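Non-ribosomal peptide synthetase (Streptomyces halstedii, PDB 3WV4) is a non-ribosomal peptide synthetase fragment that belongs to the AMP-binding enzymes of the ANL clan. Local coordinates at residues A[102-113]-A[242-253]. Sequence-based numbering, arbitrary orientation.
Sequences LPNIRQTVAVFY and SVSWDFGLYKVL
Leu249 sets its CD2 methyl over the middle of one face of the Phe112 ring, a CH-pi contact of 3.9 Å to the ring centroid, and Leu253 CD2 meets the same ring at its edge, 3.8 Å from Phe112 CE2. With CG anti to the backbone N (chi1 173°), Phe112 extends toward helix 246-253 and brings its ring to both leucines. One turn before Phe112, Val109 meets Val252 tip to tip, their CG1 methyls 3.6 Å apart. The Tyr113 ring slides past Val252 in the opposite direction, bringing Tyr113 CE2 to 3.9 Å from Val252 CG1, while its hydroxyl hydrogen-bonds to Thr256 further along the second helix. The two helix segments cross at -79° with their axes 11.7 Å apart, a separation spanned by side chains from both; Val47 of helix 47-57 also touches Phe112, Tyr113 and Leu253.

Toward the N-terminal ends of the helices the contact turns more polar, and Asn104 and Ser242 are partly exposed. Looser here are Thr108 CG2, which only grazes Val243 CG2 at 4.2 Å, and Ser244 OG, 3.8 Å from Leu102 O. Buried Val243, by contrast, packs its methyls against Asn104 OD1. Val243 N donates to a lone pair of that OD1 in the carbonyl plane, at 3.0 Å and nearly straight (164°). Asn104 ND2 bonds to the carbonyls of Met241 and Ala265, which helps fix the amide's rotation. Within the second loop, Ser242 OG accepts from Ser244 N in an ST turn, superimposed on the type I turn that leads to Trp245 at the N-cap.

The chemistry thus divides the work: apolar contacts do most of the joining between the facing sides of the helices, supplemented by the Tyr113-Thr256 bond, whereas Asn104, bonded through both ends of its amide to Val243, Met241 and Ala265, probably helps hold the loop before helix 246-258.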
ATOM      1  N   LEU A 102      12.966  -5.545   2.986  1.00 33.09           N
ATOM      2  CA  LEU A 102      13.248  -4.759   4.146  1.00 34.20           C
ATOM      3  C   LEU A 102      12.062  -4.713   5.049  1.00 33.42           C
ATOM      4  O   LEU A 102      10.932  -4.828   4.577  1.00 32.32           O
ATOM      5  CB  LEU A 102      13.575  -3.312   3.737  1.00 33.85           C
ATOM      6  CG  LEU A 102      14.843  -3.037   2.964  1.00 33.29           C
ATOM      7  CD1 LEU A 102      14.940  -1.546   2.770  1.00 35.36           C
ATOM      8  CD2 LEU A 102      16.031  -3.508   3.765  1.00 35.73           C
ATOM      9  N   PRO A 103      12.323  -4.512   6.348  1.00 30.67           N
ATOM     10  CA  PRO A 103      11.268  -4.382   7.303  1.00 32.51           C
ATOM     11  C   PRO A 103      10.681  -2.952   7.279  1.00 31.07           C
ATOM     12  O   PRO A 103      11.055  -2.152   6.439  1.00 33.95           O
ATOM     13  CB  PRO A 103      11.984  -4.631   8.659  1.00 31.67           C
ATOM     14  CG  PRO A 103      13.348  -4.074   8.414  1.00 32.08           C
ATOM     15  CD  PRO A 103      13.656  -4.391   6.976  1.00 33.18           C
ATOM     16  N   ASN A 104       9.750  -2.714   8.191  1.00 31.56           N
ATOM     17  CA  ASN A 104       9.110  -1.436   8.435  1.00 32.05           C
ATOM     18  C   ASN A 104       9.996  -0.450   9.134  1.00 33.15           C
ATOM     19  O   ASN A 104       9.850  -0.214  10.349  1.00 37.57           O
ATOM     20  CB  ASN A 104       7.845  -1.610   9.271  1.00 33.90           C
ATOM     21  CG  ASN A 104       6.616  -1.908   8.415  1.00 36.21           C
ATOM     22  OD1 ASN A 104       6.721  -2.248   7.227  1.00 32.20           O
ATOM     23  ND2 ASN A 104       5.421  -1.796   9.044  1.00 40.79           N
ATOM     24  N   ILE A 105      10.857   0.190   8.341  1.00 31.25           N
ATOM     25  CA  ILE A 105      11.734   1.208   8.856  1.00 33.45           C
ATOM     26  C   ILE A 105      11.733   2.398   7.901  1.00 34.01           C
ATOM     27  O   ILE A 105      11.391   2.239   6.714  1.00 32.56           O
ATOM     28  CB  ILE A 105      13.155   0.656   9.099  1.00 32.74           C
ATOM     29  CG1 ILE A 105      13.766   0.085   7.830  1.00 33.34           C
ATOM     30  CG2 ILE A 105      13.127  -0.461  10.120  1.00 33.72           C
ATOM     31  CD1 ILE A 105      15.194  -0.434   8.013  1.00 33.23           C
ATOM     32  N   ARG A 106      12.090   3.568   8.429  1.00 33.63           N
ATOM     33  CA  ARG A 106      12.099   4.787   7.645  1.00 32.57           C
ATOM     34  C   ARG A 106      12.842   4.667   6.324  1.00 30.86           C
ATOM     35  O   ARG A 106      12.409   5.162   5.310  1.00 30.57           O
ATOM     36  CB  ARG A 106      12.730   5.880   8.499  1.00 35.79           C
ATOM     37  CG  ARG A 106      11.806   6.432   9.566  1.00 33.91           C
ATOM     38  CD  ARG A 106      12.585   7.276  10.546  1.00 34.77           C
ATOM     39  NE  ARG A 106      13.556   6.441  11.231  1.00 36.20           N
ATOM     40  CZ  ARG A 106      14.678   6.886  11.754  1.00 37.33           C
ATOM     41  NH1 ARG A 106      14.942   8.164  11.712  1.00 37.49           N
ATOM     42  NH2 ARG A 106      15.503   6.042  12.360  1.00 39.54           N
ATOM     43  N   GLN A 107      13.939   3.912   6.323  1.00 31.36           N
ATOM     44  CA  GLN A 107      14.784   3.749   5.157  1.00 30.91           C
ATOM     45  C   GLN A 107      14.041   3.174   3.997  1.00 30.06           C
ATOM     46  O   GLN A 107      14.243   3.583   2.886  1.00 27.72           O
ATOM     47  CB  GLN A 107      16.000   2.844   5.469  1.00 32.68           C
ATOM     48  CG  GLN A 107      17.018   3.459   6.420  1.00 32.25           C
ATOM     49  CD  GLN A 107      16.766   3.085   7.874  1.00 33.99           C
ATOM     50  OE1 GLN A 107      15.675   3.258   8.410  1.00 33.06           O
ATOM     51  NE2 GLN A 107      17.782   2.577   8.520  1.00 33.48           N
ATOM     52  N   THR A 108      13.165   2.213   4.243  1.00 30.74           N
ATOM     53  CA  THR A 108      12.397   1.597   3.159  1.00 31.83           C
ATOM     54  C   THR A 108      11.487   2.608   2.418  1.00 31.71           C
ATOM     55  O   THR A 108      11.244   2.483   1.230  1.00 28.88           O
ATOM     56  CB  THR A 108      11.489   0.487   3.730  1.00 34.39           C
ATOM     57  OG1 THR A 108      12.227  -0.307   4.661  1.00 39.04           O
ATOM     58  CG2 THR A 108      10.982  -0.410   2.639  1.00 35.87           C
ATOM     59  N   VAL A 109      10.977   3.595   3.139  1.00 31.49           N
ATOM     60  CA  VAL A 109      10.087   4.596   2.546  1.00 31.02           C
ATOM     61  C   VAL A 109      10.914   5.560   1.665  1.00 31.93           C
ATOM     62  O   VAL A 109      10.446   6.037   0.604  1.00 29.75           O
ATOM     63  CB  VAL A 109       9.349   5.360   3.651  1.00 30.23           C
ATOM     64  CG1 VAL A 109       8.387   6.395   3.067  1.00 30.37           C
ATOM     65  CG2 VAL A 109       8.556   4.389   4.516  1.00 30.91           C
ATOM     66  N   ALA A 110      12.153   5.800   2.109  1.00 30.16           N
ATOM     67  CA  ALA A 110      13.121   6.576   1.352  1.00 29.02           C
ATOM     68  C   ALA A 110      13.569   5.848   0.101  1.00 29.24           C
ATOM     69  O   ALA A 110      13.722   6.485  -0.966  1.00 29.96           O
ATOM     70  CB  ALA A 110      14.327   6.938   2.232  1.00 30.09           C
ATOM     71  N   VAL A 111      13.726   4.519   0.197  1.00 28.34           N
ATOM     72  CA  VAL A 111      14.037   3.701  -0.972  1.00 27.41           C
ATOM     73  C   VAL A 111      12.888   3.788  -1.981  1.00 27.93           C
ATOM     74  O   VAL A 111      13.079   4.047  -3.163  1.00 30.25           O
ATOM     75  CB  VAL A 111      14.324   2.255  -0.591  1.00 28.91           C
ATOM     76  CG1 VAL A 111      14.473   1.406  -1.827  1.00 29.50           C
ATOM     77  CG2 VAL A 111      15.596   2.172   0.236  1.00 29.52           C
ATOM     78  N   PHE A 112      11.683   3.639  -1.491  1.00 27.11           N
ATOM     79  CA  PHE A 112      10.497   3.735  -2.323  1.00 27.05           C
ATOM     80  C   PHE A 112      10.435   5.082  -3.051  1.00 25.81           C
ATOM     81  O   PHE A 112      10.385   5.168  -4.279  1.00 24.94           O
ATOM     82  CB  PHE A 112       9.275   3.498  -1.434  1.00 25.94           C
ATOM     83  CG  PHE A 112       7.994   3.725  -2.116  1.00 28.10           C
ATOM     84  CD1 PHE A 112       7.748   3.148  -3.321  1.00 30.01           C
ATOM     85  CD2 PHE A 112       7.055   4.593  -1.593  1.00 29.70           C
ATOM     86  CE1 PHE A 112       6.542   3.363  -3.978  1.00 30.43           C
ATOM     87  CE2 PHE A 112       5.874   4.856  -2.260  1.00 30.35           C
ATOM     88  CZ  PHE A 112       5.608   4.228  -3.438  1.00 29.90           C
ATOM     89  N   TYR A 113      10.470   6.155  -2.302  1.00 27.86           N
ATOM     90  CA  TYR A 113      10.323   7.470  -2.934  1.00 28.50           C
ATOM     91  C   TYR A 113      11.496   7.851  -3.817  1.00 30.68           C
ATOM     92  O   TYR A 113      11.292   8.436  -4.917  1.00 28.65           O
ATOM     93  CB  TYR A 113      10.073   8.537  -1.894  1.00 28.63           C
ATOM     94  CG  TYR A 113       8.617   8.609  -1.410  1.00 29.00           C
ATOM     95  CD1 TYR A 113       7.550   8.744  -2.318  1.00 30.00           C
ATOM     96  CD2 TYR A 113       8.316   8.539  -0.068  1.00 28.11           C
ATOM     97  CE1 TYR A 113       6.227   8.775  -1.886  1.00 28.34           C
ATOM     98  CE2 TYR A 113       6.997   8.560   0.360  1.00 27.80           C
ATOM     99  CZ  TYR A 113       5.966   8.690  -0.568  1.00 27.63           C
ATOM    100  OH  TYR A 113       4.681   8.782  -0.142  1.00 29.71           O
ATOM    101  N   SER A 242       2.960  -4.546   6.888  1.00 39.61           N
ATOM    102  CA  SER A 242       4.168  -4.378   6.137  1.00 42.66           C
ATOM    103  C   SER A 242       3.987  -3.416   4.988  1.00 42.85           C
ATOM    104  O   SER A 242       3.032  -3.515   4.193  1.00 38.17           O
ATOM    105  CB  SER A 242       4.651  -5.717   5.597  1.00 44.26           C
ATOM    106  OG  SER A 242       5.755  -5.480   4.735  1.00 44.17           O
ATOM    107  N   VAL A 243       4.933  -2.491   4.872  1.00 46.99           N
ATOM    108  CA  VAL A 243       4.897  -1.541   3.749  1.00 48.27           C
ATOM    109  C   VAL A 243       5.342  -2.163   2.422  1.00 47.21           C
ATOM    110  O   VAL A 243       5.398  -1.468   1.400  1.00 54.38           O
ATOM    111  CB  VAL A 243       5.676  -0.256   4.069  1.00 50.39           C
ATOM    112  CG1 VAL A 243       5.059   0.413   5.288  1.00 53.91           C
ATOM    113  CG2 VAL A 243       7.153  -0.523   4.291  1.00 49.45           C
ATOM    114  N   SER A 244       5.612  -3.471   2.442  1.00 43.75           N
ATOM    115  CA  SER A 244       5.840  -4.325   1.255  1.00 47.71           C
ATOM    116  C   SER A 244       4.575  -5.011   0.741  1.00 51.35           C
ATOM    117  O   SER A 244       4.590  -5.670  -0.278  1.00 57.06           O
ATOM    118  CB  SER A 244       6.787  -5.473   1.639  1.00 50.68           C
ATOM    119  OG  SER A 244       7.963  -4.966   2.257  1.00 48.09           O
ATOM    120  N   TRP A 245       3.507  -4.917   1.511  1.00 52.64           N
ATOM    121  CA  TRP A 245       2.190  -5.346   1.124  1.00 54.38           C
ATOM    122  C   TRP A 245       1.486  -4.023   0.714  1.00 48.29           C
ATOM    123  O   TRP A 245       1.743  -2.952   1.277  1.00 46.89           O
ATOM    124  CB  TRP A 245       1.587  -6.066   2.346  1.00 60.56           C
ATOM    125  CG  TRP A 245       0.104  -6.359   2.348  1.00 71.02           C
ATOM    126  CD1 TRP A 245      -0.758  -6.369   1.276  1.00 70.93           C
ATOM    127  CD2 TRP A 245      -0.684  -6.741   3.489  1.00 72.19           C
ATOM    128  NE1 TRP A 245      -2.030  -6.693   1.687  1.00 71.50           N
ATOM    129  CE2 TRP A 245      -2.019  -6.934   3.033  1.00 74.03           C
ATOM    130  CE3 TRP A 245      -0.393  -6.939   4.846  1.00 73.55           C
ATOM    131  CZ2 TRP A 245      -3.065  -7.313   3.883  1.00 70.30           C
ATOM    132  CZ3 TRP A 245      -1.427  -7.310   5.695  1.00 74.10           C
ATOM    133  CH2 TRP A 245      -2.757  -7.497   5.203  1.00 75.80           C
ATOM    134  N   ASP A 246       0.706  -4.056  -0.342  1.00 42.33           N
ATOM    135  CA  ASP A 246       0.080  -2.843  -0.812  1.00 41.39           C
ATOM    136  C   ASP A 246      -0.803  -2.161   0.281  1.00 40.40           C
ATOM    137  O   ASP A 246      -1.062  -0.950   0.236  1.00 37.20           O
ATOM    138  CB  ASP A 246      -0.662  -3.081  -2.149  1.00 39.82           C
ATOM    139  CG  ASP A 246      -1.867  -3.984  -2.036  1.00 42.78           C
ATOM    140  OD1 ASP A 246      -2.144  -4.507  -0.929  1.00 41.22           O
ATOM    141  OD2 ASP A 246      -2.550  -4.170  -3.089  1.00 40.98           O
ATOM    142  N   PHE A 247      -1.204  -2.918   1.292  1.00 36.50           N
ATOM    143  CA  PHE A 247      -2.000  -2.358   2.365  1.00 36.29           C
ATOM    144  C   PHE A 247      -1.169  -1.313   3.091  1.00 33.76           C
ATOM    145  O   PHE A 247      -1.539  -0.153   3.122  1.00 34.93           O
ATOM    146  CB  PHE A 247      -2.528  -3.472   3.306  1.00 40.46           C
ATOM    147  CG  PHE A 247      -3.636  -3.029   4.241  1.00 45.30           C
ATOM    148  CD1 PHE A 247      -4.347  -1.824   4.036  1.00 47.63           C
ATOM    149  CD2 PHE A 247      -4.004  -3.821   5.321  1.00 45.79           C
ATOM    150  CE1 PHE A 247      -5.359  -1.437   4.891  1.00 44.59           C
ATOM    151  CE2 PHE A 247      -5.045  -3.439   6.164  1.00 42.28           C
ATOM    152  CZ  PHE A 247      -5.702  -2.254   5.962  1.00 44.66           C
ATOM    153  N   GLY A 248      -0.004  -1.700   3.589  1.00 32.57           N
ATOM    154  CA  GLY A 248       0.892  -0.740   4.240  1.00 33.10           C
ATOM    155  C   GLY A 248       1.472   0.315   3.303  1.00 32.68           C
ATOM    156  O   GLY A 248       1.663   1.467   3.686  1.00 34.79           O
ATOM    157  N   LEU A 249       1.765  -0.070   2.085  1.00 29.46           N
ATOM    158  CA  LEU A 249       2.298   0.881   1.123  1.00 32.37           C
ATOM    159  C   LEU A 249       1.408   2.123   0.950  1.00 29.02           C
ATOM    160  O   LEU A 249       1.896   3.240   0.844  1.00 27.95           O
ATOM    161  CB  LEU A 249       2.482   0.187  -0.240  1.00 35.35           C
ATOM    162  CG  LEU A 249       3.676   0.441  -1.190  1.00 40.13           C
ATOM    163  CD1 LEU A 249       3.270   0.701  -2.635  1.00 38.78           C
ATOM    164  CD2 LEU A 249       4.670   1.479  -0.701  1.00 40.38           C
ATOM    165  N   TYR A 250       0.103   1.893   0.896  1.00 27.54           N
ATOM    166  CA  TYR A 250      -0.848   2.960   0.666  1.00 28.70           C
ATOM    167  C   TYR A 250      -1.098   3.750   1.905  1.00 28.72           C
ATOM    168  O   TYR A 250      -1.638   4.867   1.855  1.00 27.89           O
ATOM    169  CB  TYR A 250      -2.168   2.449   0.103  1.00 27.65           C
ATOM    170  CG  TYR A 250      -2.128   2.285  -1.389  1.00 27.37           C
ATOM    171  CD1 TYR A 250      -2.733   3.180  -2.216  1.00 27.41           C
ATOM    172  CD2 TYR A 250      -1.443   1.226  -1.945  1.00 27.77           C
ATOM    173  CE1 TYR A 250      -2.714   2.994  -3.585  1.00 29.41           C
ATOM    174  CE2 TYR A 250      -1.389   1.022  -3.302  1.00 29.46           C
ATOM    175  CZ  TYR A 250      -2.019   1.910  -4.134  1.00 29.66           C
ATOM    176  OH  TYR A 250      -1.969   1.727  -5.489  1.00 30.10           O
ATOM    177  N   LYS A 251      -0.713   3.186   3.032  1.00 27.37           N
ATOM    178  CA  LYS A 251      -0.738   3.982   4.234  1.00 26.88           C
ATOM    179  C   LYS A 251       0.447   4.934   4.205  1.00 26.91           C
ATOM    180  O   LYS A 251       0.312   6.066   4.636  1.00 26.11           O
ATOM    181  CB  LYS A 251      -0.956   3.095   5.494  1.00 26.96           C
ATOM    182  CG  LYS A 251      -2.438   2.488   5.592  1.00 25.89           C
ATOM    183  CD  LYS A 251      -3.632   2.974   4.572  1.00 24.40           C
ATOM    184  CE  LYS A 251      -4.120   1.930   3.518  1.00 24.56           C
ATOM    185  NZ  LYS A 251      -5.625   1.745   3.119  1.00 25.35           N
ATOM    186  N   VAL A 252       1.563   4.533   3.590  1.00 28.63           N
ATOM    187  CA  VAL A 252       2.691   5.485   3.326  1.00 28.76           C
ATOM    188  C   VAL A 252       2.218   6.588   2.360  1.00 29.53           C
ATOM    189  O   VAL A 252       2.442   7.768   2.590  1.00 26.54           O
ATOM    190  CB  VAL A 252       3.879   4.791   2.649  1.00 29.77           C
ATOM    191  CG1 VAL A 252       4.963   5.799   2.281  1.00 30.87           C
ATOM    192  CG2 VAL A 252       4.446   3.695   3.515  1.00 30.94           C
ATOM    193  N   LEU A 253       1.513   6.188   1.290  1.00 27.84           N
ATOM    194  CA  LEU A 253       1.056   7.179   0.301  1.00 27.06           C
ATOM    195  C   LEU A 253       0.023   8.119   0.821  1.00 25.42           C
ATOM    196  O   LEU A 253       0.103   9.360   0.610  1.00 25.78           O
ATOM    197  CB  LEU A 253       0.519   6.493  -0.932  1.00 26.86           C
ATOM    198  CG  LEU A 253       1.563   5.615  -1.631  1.00 28.77           C
ATOM    199  CD1 LEU A 253       0.892   4.577  -2.555  1.00 31.37           C
ATOM    200  CD2 LEU A 253       2.473   6.501  -2.401  1.00 29.87           C
TER